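Local coordinates for protein lysyl oxidase (Pichia pastoris, PDB 1W7C) that probably oxidises primary amines, including lysine side chains of proteins, with the help of copper and a topaquinone cofactor, at residues 185-195 and 206-216; 353-361 and 613-621. All coordinates share one frame; numbering follows the deposited sequence.

Contact 1. Residues 185-195 and 206-216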
# COMPACT_ATOMS: atom_id res chain seq x y z
N GLY A 185 37.53 -23.34 16.43
CA GLY A 185 38.19 -22.05 16.60
C GLY A 185 38.56 -21.30 15.33
O GLY A 185 39.01 -20.17 15.39
N ALA A 186 38.43 -21.94 14.18
CA ALA A 186 38.78 -21.32 12.91
C ALA A 186 37.80 -20.26 12.46
O ALA A 186 36.59 -20.39 12.65
CB ALA A 186 38.88 -22.40 11.83
N THR A 187 38.33 -19.22 11.82
CA THR A 187 37.56 -18.19 11.17
C THR A 187 37.98 -18.12 9.73
O THR A 187 39.14 -17.86 9.43
CB THR A 187 37.80 -16.84 11.87
OG1 THR A 187 37.49 -17.00 13.26
CG2 THR A 187 36.92 -15.70 11.28
N VAL A 188 37.01 -18.35 8.85
CA VAL A 188 37.23 -18.27 7.42
C VAL A 188 36.31 -17.25 6.78
O VAL A 188 35.39 -16.72 7.40
CB VAL A 188 37.10 -19.66 6.74
CG1 VAL A 188 38.01 -20.65 7.41
CG2 VAL A 188 35.64 -20.14 6.79
N ASP A 189 36.57 -16.96 5.52
CA ASP A 189 35.77 -15.97 4.80
C ASP A 189 35.95 -16.22 3.30
O ASP A 189 37.01 -16.66 2.86
CB ASP A 189 36.25 -14.56 5.21
CG ASP A 189 35.27 -13.45 4.92
OD1 ASP A 189 34.11 -13.72 4.50
OD2 ASP A 189 35.58 -12.25 5.13
N TYR A 190 34.89 -15.99 2.55
CA TYR A 190 34.92 -16.09 1.11
C TYR A 190 35.04 -14.68 0.53
O TYR A 190 34.88 -13.68 1.22
CB TYR A 190 33.65 -16.78 0.60
CG TYR A 190 33.62 -18.27 0.90
CD1 TYR A 190 33.13 -18.74 2.10
CD2 TYR A 190 34.06 -19.21 -0.03
CE1 TYR A 190 33.08 -20.10 2.37
CE2 TYR A 190 34.00 -20.58 0.23
CZ TYR A 190 33.51 -21.01 1.43
OH TYR A 190 33.45 -22.37 1.66
N GLY A 191 35.33 -14.61 -0.75
CA GLY A 191 35.45 -13.35 -1.45
C GLY A 191 35.34 -13.48 -2.95
O GLY A 191 35.27 -14.60 -3.49
N THR A 192 35.25 -12.32 -3.60
CA THR A 192 35.20 -12.29 -5.05
C THR A 192 35.85 -11.04 -5.58
O THR A 192 36.34 -10.22 -4.80
CB THR A 192 33.74 -12.41 -5.55
OG1 THR A 192 33.72 -12.71 -6.95
CG2 THR A 192 32.95 -11.09 -5.38
N CYS A 193 35.86 -10.90 -6.90
CA CYS A 193 36.38 -9.71 -7.55
C CYS A 193 35.32 -9.12 -8.49
O CYS A 193 34.55 -9.85 -9.11
CB CYS A 193 37.64 -10.04 -8.37
SG CYS A 193 39.01 -10.73 -7.44
N ASN A 194 35.32 -7.80 -8.59
CA ASN A 194 34.40 -7.08 -9.46
C ASN A 194 35.20 -6.09 -10.29
O ASN A 194 36.23 -5.56 -9.83
CB ASN A 194 33.36 -6.30 -8.64
CG ASN A 194 32.47 -7.21 -7.81
OD1 ASN A 194 32.95 -7.93 -6.94
ND2 ASN A 194 31.16 -7.13 -8.04
N ILE A 195 34.74 -5.82 -11.51
CA ILE A 195 35.43 -4.85 -12.37
C ILE A 195 35.27 -3.44 -11.78
O ILE A 195 34.18 -3.07 -11.33
CB ILE A 195 34.85 -4.90 -13.81
CG1 ILE A 195 34.89 -6.33 -14.41
CG2 ILE A 195 35.54 -3.88 -14.70
CD1 ILE A 195 36.25 -6.86 -14.67
N PRO A 206 30.25 -8.35 -11.41
CA PRO A 206 30.93 -9.43 -10.71
C PRO A 206 31.57 -10.38 -11.70
O PRO A 206 30.97 -10.73 -12.73
CB PRO A 206 29.79 -10.14 -9.97
CG PRO A 206 28.58 -9.95 -10.87
CD PRO A 206 28.79 -8.56 -11.44
N THR A 207 32.79 -10.82 -11.40
CA THR A 207 33.60 -11.60 -12.36
C THR A 207 33.41 -13.11 -12.34
O THR A 207 33.85 -13.78 -13.26
CB THR A 207 35.09 -11.35 -12.12
OG1 THR A 207 35.46 -11.80 -10.80
CG2 THR A 207 35.41 -9.86 -12.17
N GLY A 208 32.82 -13.64 -11.28
CA GLY A 208 32.74 -15.09 -11.10
C GLY A 208 34.04 -15.72 -10.65
O GLY A 208 34.16 -16.94 -10.65
N PHE A 209 35.01 -14.89 -10.25
CA PHE A 209 36.22 -15.43 -9.62
C PHE A 209 36.07 -15.35 -8.11
O PHE A 209 35.83 -14.27 -7.58
CB PHE A 209 37.45 -14.66 -10.05
CG PHE A 209 38.71 -15.24 -9.52
CD1 PHE A 209 39.29 -16.31 -10.15
CD2 PHE A 209 39.27 -14.79 -8.33
CE1 PHE A 209 40.42 -16.88 -9.65
CE2 PHE A 209 40.41 -15.38 -7.81
CZ PHE A 209 40.98 -16.42 -8.48
N PHE A 210 36.19 -16.47 -7.42
CA PHE A 210 35.97 -16.55 -5.98
C PHE A 210 37.19 -17.13 -5.26
O PHE A 210 38.05 -17.78 -5.86
CB PHE A 210 34.76 -17.45 -5.69
CG PHE A 210 33.51 -17.04 -6.45
CD1 PHE A 210 33.14 -17.72 -7.59
CD2 PHE A 210 32.78 -15.91 -6.07
CE1 PHE A 210 32.03 -17.32 -8.32
CE2 PHE A 210 31.65 -15.53 -6.78
CZ PHE A 210 31.29 -16.21 -7.91
N PHE A 211 37.23 -16.91 -3.96
CA PHE A 211 38.28 -17.43 -3.12
C PHE A 211 37.80 -17.58 -1.69
O PHE A 211 36.75 -17.07 -1.30
CB PHE A 211 39.54 -16.55 -3.20
CG PHE A 211 39.27 -15.09 -3.03
CD1 PHE A 211 39.25 -14.51 -1.76
CD2 PHE A 211 39.07 -14.27 -4.13
CE1 PHE A 211 38.97 -13.15 -1.60
CE2 PHE A 211 38.79 -12.93 -3.98
CZ PHE A 211 38.76 -12.36 -2.72
N LYS A 212 38.60 -18.29 -0.91
CA LYS A 212 38.31 -18.61 0.48
C LYS A 212 39.61 -18.55 1.24
O LYS A 212 40.61 -19.10 0.80
CB LYS A 212 37.69 -19.99 0.63
CG LYS A 212 37.23 -20.32 2.05
CD LYS A 212 36.87 -21.80 2.18
CE LYS A 212 36.40 -22.14 3.57
NZ LYS A 212 36.14 -23.59 3.79
N PHE A 213 39.59 -17.89 2.39
CA PHE A 213 40.78 -17.76 3.22
C PHE A 213 40.49 -17.99 4.70
O PHE A 213 39.36 -17.88 5.15
CB PHE A 213 41.50 -16.41 2.99
CG PHE A 213 40.66 -15.19 3.28
CD1 PHE A 213 40.79 -14.52 4.48
CD2 PHE A 213 39.76 -14.68 2.33
CE1 PHE A 213 40.06 -13.37 4.73
CE2 PHE A 213 39.01 -13.53 2.58
CZ PHE A 213 39.16 -12.88 3.78
N ASP A 214 41.52 -18.42 5.39
CA ASP A 214 41.53 -18.59 6.83
C ASP A 214 42.20 -17.35 7.43
O ASP A 214 43.35 -17.02 7.09
CB ASP A 214 42.31 -19.83 7.22
CG ASP A 214 42.23 -20.11 8.68
OD1 ASP A 214 42.64 -19.27 9.46
OD2 ASP A 214 41.80 -21.19 9.15
N MET A 215 41.46 -16.64 8.27
CA MET A 215 41.93 -15.42 8.93
C MET A 215 41.85 -15.58 10.45
O MET A 215 41.55 -14.61 11.17
CB MET A 215 41.10 -14.21 8.45
CG MET A 215 39.60 -14.41 8.55
SD MET A 215 38.64 -12.90 8.30
CE MET A 215 39.15 -11.94 9.73
N THR A 216 42.19 -16.77 10.94
CA THR A 216 42.12 -17.06 12.38
C THR A 216 43.24 -16.35 13.13
O THR A 216 44.39 -16.37 12.71
CB THR A 216 42.24 -18.56 12.63
OG1 THR A 216 41.24 -19.27 11.87
CG2 THR A 216 41.94 -18.92 14.11
O HOH W 1 31.72 -12.73 -8.85
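Tyr190 and Lys212 face each other across a non-hydrogen-bonded pair of neighbouring antiparallel strands, and the lysine's extended chain runs over one face of the ring, CG 3.8 Å from the centroid in a CH-pi contact. Next along, Phe211 has its CG between backbone N and carbonyl carbon (chi1 49°), which turns its ring face-on over CA of Gly191, a residue without a side chain, in a second CH-pi contact with CE1 of Phe211 3.5 Å from that CA. The ring of Phe213, turned back in the same way (chi1 60°), takes CB of Asp189 over its face. Paired backbone bonds join Asp189 to Phe213 and Gly191 to Phe211, and Met215 N bonds to Thr187 O. Threonine hydroxyls supplement them toward the ends. Thr216 OG1 accepts an almost straight bond from Thr187 N (172°) and donates to Asp214 OD1. Thr192 OG1 donates to Phe209 O at 2.7 Å, from above the carbonyl plane, and Cys193 O is gripped by both N and OG1 of Thr207. In this five-stranded antiparallel sheet, consistent with an N-terminal domain of copper amine oxidases, helix 136-150 packs on Phe211 and Phe213, and Cys193 is disulfide-linked to Cys172 of strand 170-180. Backbone bonds thus set the register, and carbon packs on both faces, with Asp189 paired to Lys142 on the helix side.

Contact 2. Residues 353-361 and 613-621. With IMD (imidazole), chain P.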
# COMPACT_ATOMS: atom_id res chain seq x y z
N HIS A 353 27.01 -16.66 0.71
CA HIS A 353 27.54 -16.31 2.02
C HIS A 353 27.29 -14.86 2.41
O HIS A 353 27.90 -14.36 3.34
CB HIS A 353 29.03 -16.65 2.09
CG HIS A 353 29.29 -18.13 2.06
ND1 HIS A 353 29.95 -18.76 1.02
CD2 HIS A 353 28.91 -19.11 2.92
CE1 HIS A 353 29.99 -20.06 1.26
NE2 HIS A 353 29.38 -20.30 2.41
N THR A 354 26.38 -14.18 1.71
CA THR A 354 26.06 -12.81 2.05
C THR A 354 24.79 -12.76 2.88
O THR A 354 23.71 -13.12 2.40
CB THR A 354 25.89 -12.00 0.75
OG1 THR A 354 27.13 -11.94 0.04
CG2 THR A 354 25.53 -10.55 1.08
N PHE A 355 24.92 -12.27 4.11
CA PHE A 355 23.79 -12.06 5.02
C PHE A 355 24.12 -10.82 5.81
O PHE A 355 24.58 -10.88 6.95
CB PHE A 355 23.66 -13.30 5.92
CG PHE A 355 22.34 -13.44 6.67
CD1 PHE A 355 21.90 -14.70 7.07
CD2 PHE A 355 21.59 -12.33 7.06
CE1 PHE A 355 20.73 -14.87 7.79
CE2 PHE A 355 20.42 -12.51 7.77
CZ PHE A 355 20.00 -13.74 8.14
N TYR A 356 23.95 -9.67 5.18
CA TYR A 356 24.29 -8.40 5.80
C TYR A 356 23.41 -8.08 7.00
O TYR A 356 22.18 -8.25 6.94
CB TYR A 356 24.19 -7.21 4.82
CG TYR A 356 25.13 -7.28 3.64
CD1 TYR A 356 24.65 -7.23 2.34
CD2 TYR A 356 26.49 -7.43 3.83
CE1 TYR A 356 25.49 -7.33 1.26
CE2 TYR A 356 27.36 -7.50 2.74
CZ TYR A 356 26.86 -7.48 1.47
OH TYR A 356 27.74 -7.64 0.42
N SER A 357 24.06 -7.53 8.02
CA SER A 357 23.42 -6.75 9.08
C SER A 357 23.74 -5.29 8.84
O SER A 357 24.87 -4.85 9.02
CB SER A 357 24.01 -7.15 10.42
OG SER A 357 23.75 -6.16 11.42
N ASP A 358 22.76 -4.50 8.42
CA ASP A 358 23.05 -3.14 8.06
C ASP A 358 23.36 -2.25 9.26
O ASP A 358 24.10 -1.28 9.12
CB ASP A 358 21.95 -2.57 7.17
CG ASP A 358 22.11 -2.97 5.74
OD1 ASP A 358 23.20 -3.41 5.33
OD2 ASP A 358 21.17 -2.91 4.95
N ILE A 359 22.90 -2.64 10.46
CA ILE A 359 23.30 -1.84 11.62
C ILE A 359 24.77 -2.08 12.02
O ILE A 359 25.35 -1.24 12.67
CB ILE A 359 22.36 -2.03 12.86
CG1 ILE A 359 22.51 -3.39 13.55
CG2 ILE A 359 20.93 -1.68 12.47
CD1 ILE A 359 21.73 -3.46 14.85
N SER A 360 25.34 -3.23 11.64
CA SER A 360 26.78 -3.40 11.84
C SER A 360 27.57 -2.37 11.04
O SER A 360 28.54 -1.82 11.55
CB SER A 360 27.25 -4.81 11.53
OG SER A 360 27.32 -5.12 10.15
N TYR A 361 27.17 -2.09 9.82
CA TYR A 361 27.80 -1.07 8.98
C TYR A 361 27.42 0.33 9.47
O TYR A 361 28.21 1.25 9.35
CB TYR A 361 27.40 -1.24 7.52
CG TYR A 361 27.95 -2.51 6.94
CD1 TYR A 361 27.21 -3.67 6.89
CD2 TYR A 361 29.26 -2.55 6.49
CE1 TYR A 361 27.75 -4.84 6.39
CE2 TYR A 361 29.81 -3.71 5.98
CZ TYR A 361 29.06 -4.86 5.94
OH TYR A 361 29.55 -6.05 5.47
N ARG A 613 16.80 -4.00 22.58
CA ARG A 613 17.04 -4.03 21.13
C ARG A 613 17.11 -5.48 20.63
O ARG A 613 17.60 -6.36 21.33
CB ARG A 613 18.34 -3.29 20.80
CG ARG A 613 19.59 -3.81 21.53
CD ARG A 613 20.77 -2.84 21.39
NE ARG A 613 21.06 -2.59 19.99
CZ ARG A 613 21.68 -1.55 19.51
NH1 ARG A 613 22.22 -0.68 20.35
NH2 ARG A 613 21.80 -1.41 18.21
N SER A 614 16.61 -5.70 19.41
CA SER A 614 16.50 -7.03 18.85
C SER A 614 17.76 -7.51 18.12
O SER A 614 17.82 -8.68 17.77
CB SER A 614 15.31 -7.09 17.93
OG SER A 614 15.43 -6.09 16.96
N SER A 615 18.67 -6.59 17.80
CA SER A 615 19.97 -6.89 17.23
C SER A 615 20.94 -5.87 17.77
O SER A 615 20.52 -4.95 18.49
CB SER A 615 19.92 -6.81 15.70
OG SER A 615 21.13 -7.30 15.13
N THR A 616 22.21 -6.04 17.46
CA THR A 616 23.25 -5.06 17.81
C THR A 616 24.21 -4.93 16.65
O THR A 616 24.25 -5.81 15.79
CB THR A 616 24.06 -5.51 19.07
OG1 THR A 616 24.98 -6.54 18.72
CG2 THR A 616 23.18 -5.99 20.19
N ALA A 617 25.04 -3.91 16.68
CA ALA A 617 26.08 -3.73 15.67
C ALA A 617 27.16 -4.81 15.79
O ALA A 617 27.98 -4.93 14.90
CB ALA A 617 26.73 -2.35 15.81
N LEU A 618 27.15 -5.52 16.92
CA LEU A 618 28.12 -6.53 17.27
C LEU A 618 27.60 -7.94 17.00
O LEU A 618 28.31 -8.91 17.26
CB LEU A 618 28.52 -6.35 18.75
CG LEU A 618 29.15 -4.99 19.08
CD1 LEU A 618 29.49 -4.93 20.56
CD2 LEU A 618 30.38 -4.74 18.19
N ASN A 619 26.40 -8.07 16.44
CA ASN A 619 25.82 -9.39 16.21
C ASN A 619 26.39 -10.18 15.03
O ASN A 619 26.55 -11.39 15.11
CB ASN A 619 24.29 -9.32 16.01
CG ASN A 619 23.52 -9.60 17.27
OD1 ASN A 619 23.92 -9.13 18.35
ND2 ASN A 619 22.35 -10.23 17.14
N THR A 620 26.67 -9.50 13.92
CA THR A 620 26.71 -10.19 12.63
C THR A 620 27.73 -11.32 12.51
O THR A 620 27.42 -12.37 11.94
CB THR A 620 26.86 -9.19 11.48
OG1 THR A 620 26.63 -9.81 10.21
CG2 THR A 620 28.24 -8.56 11.37
N ASN A 621 28.94 -11.14 13.07
CA ASN A 621 29.97 -12.20 13.02
C ASN A 621 29.92 -13.20 14.16
O ASN A 621 30.64 -14.20 14.14
CB ASN A 621 31.36 -11.58 12.92
CG ASN A 621 31.51 -10.68 11.71
OD1 ASN A 621 31.20 -11.10 10.58
ND2 ASN A 621 31.96 -9.45 11.93
N1 IMD P . 25.64 -3.27 0.95
C2 IMD P . 24.58 -3.12 1.79
N3 IMD P . 25.02 -3.48 3.03
C4 IMD P . 26.31 -3.84 2.96
C5 IMD P . 26.70 -3.72 1.65
O HOH W 2 23.96 -10.68 9.84
O HOH W 3 25.29 -6.92 13.55
O HOH W 4 26.96 -8.01 8.05
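Ile359 presses its CD1 to 3.4 Å from the carbonyl carbon of Thr616, and this methyl group also reaches Ser615 and the edge of the Arg613 guanidinium. Beside it, CB of Ala617 sits 3.6 Å from Ile359 O, and CB of Ser360 lies 3.5 Å from Ala617 O. The tight part is thus mainly methyl and methylene carbon against backbone, and water begins at Thr616 O. CB of Ser357 still touches CB of Thr620 at 3.7 Å, but polar atoms communicate through water: one molecule gives hydrogen bonds to Ser357 OG and Thr616 O, and two others connect Thr620 OG1 with Phe355 O and with Ser357 N. Glu339 OE2 adds a protein bridge, bonded to both Ser357 OG and Ser615 OG. Ser357 is the N-cap residue of the short helix; its OG accepts a weak capping bond from Ser360 N, and Ser360 OG returns a 2.7 Å bond to Ser357 O. An imidazole, probably from the crystallisation liquor, donates from N3 to OD1 of Asp358, the predicted proton acceptor, at 2.9 Å and nearly straight, while its C4 lies over the centre of the Tyr356 ring. With no direct hydrogen bond between the segments, apolar packing and bridging waters join the loop to the helix start that carries this aspartate.

Both contacts are buried, but they lie at different distances from the centre of the chain: the centre of contact 2, in the enzyme domain, is about 12 Å from it, that of contact 1, in a separate five-stranded sheet, about 27 Å. Contact 1 joins neighbouring strands by direct backbone bonds; contact 2 brings together segments some 250 residues apart without one. The two meet where Tyr190 stacks on His353, with CE1 of Tyr190 3.3 Å from CE1 of His353, and that histidine also bonds to Tyr527 of the second subunit. Strand 170-180 serves both, pairing with 187-195 and, through Ala176, with Phe355. The sheet of contact 1 is thereby fastened to the segment bearing Asp358.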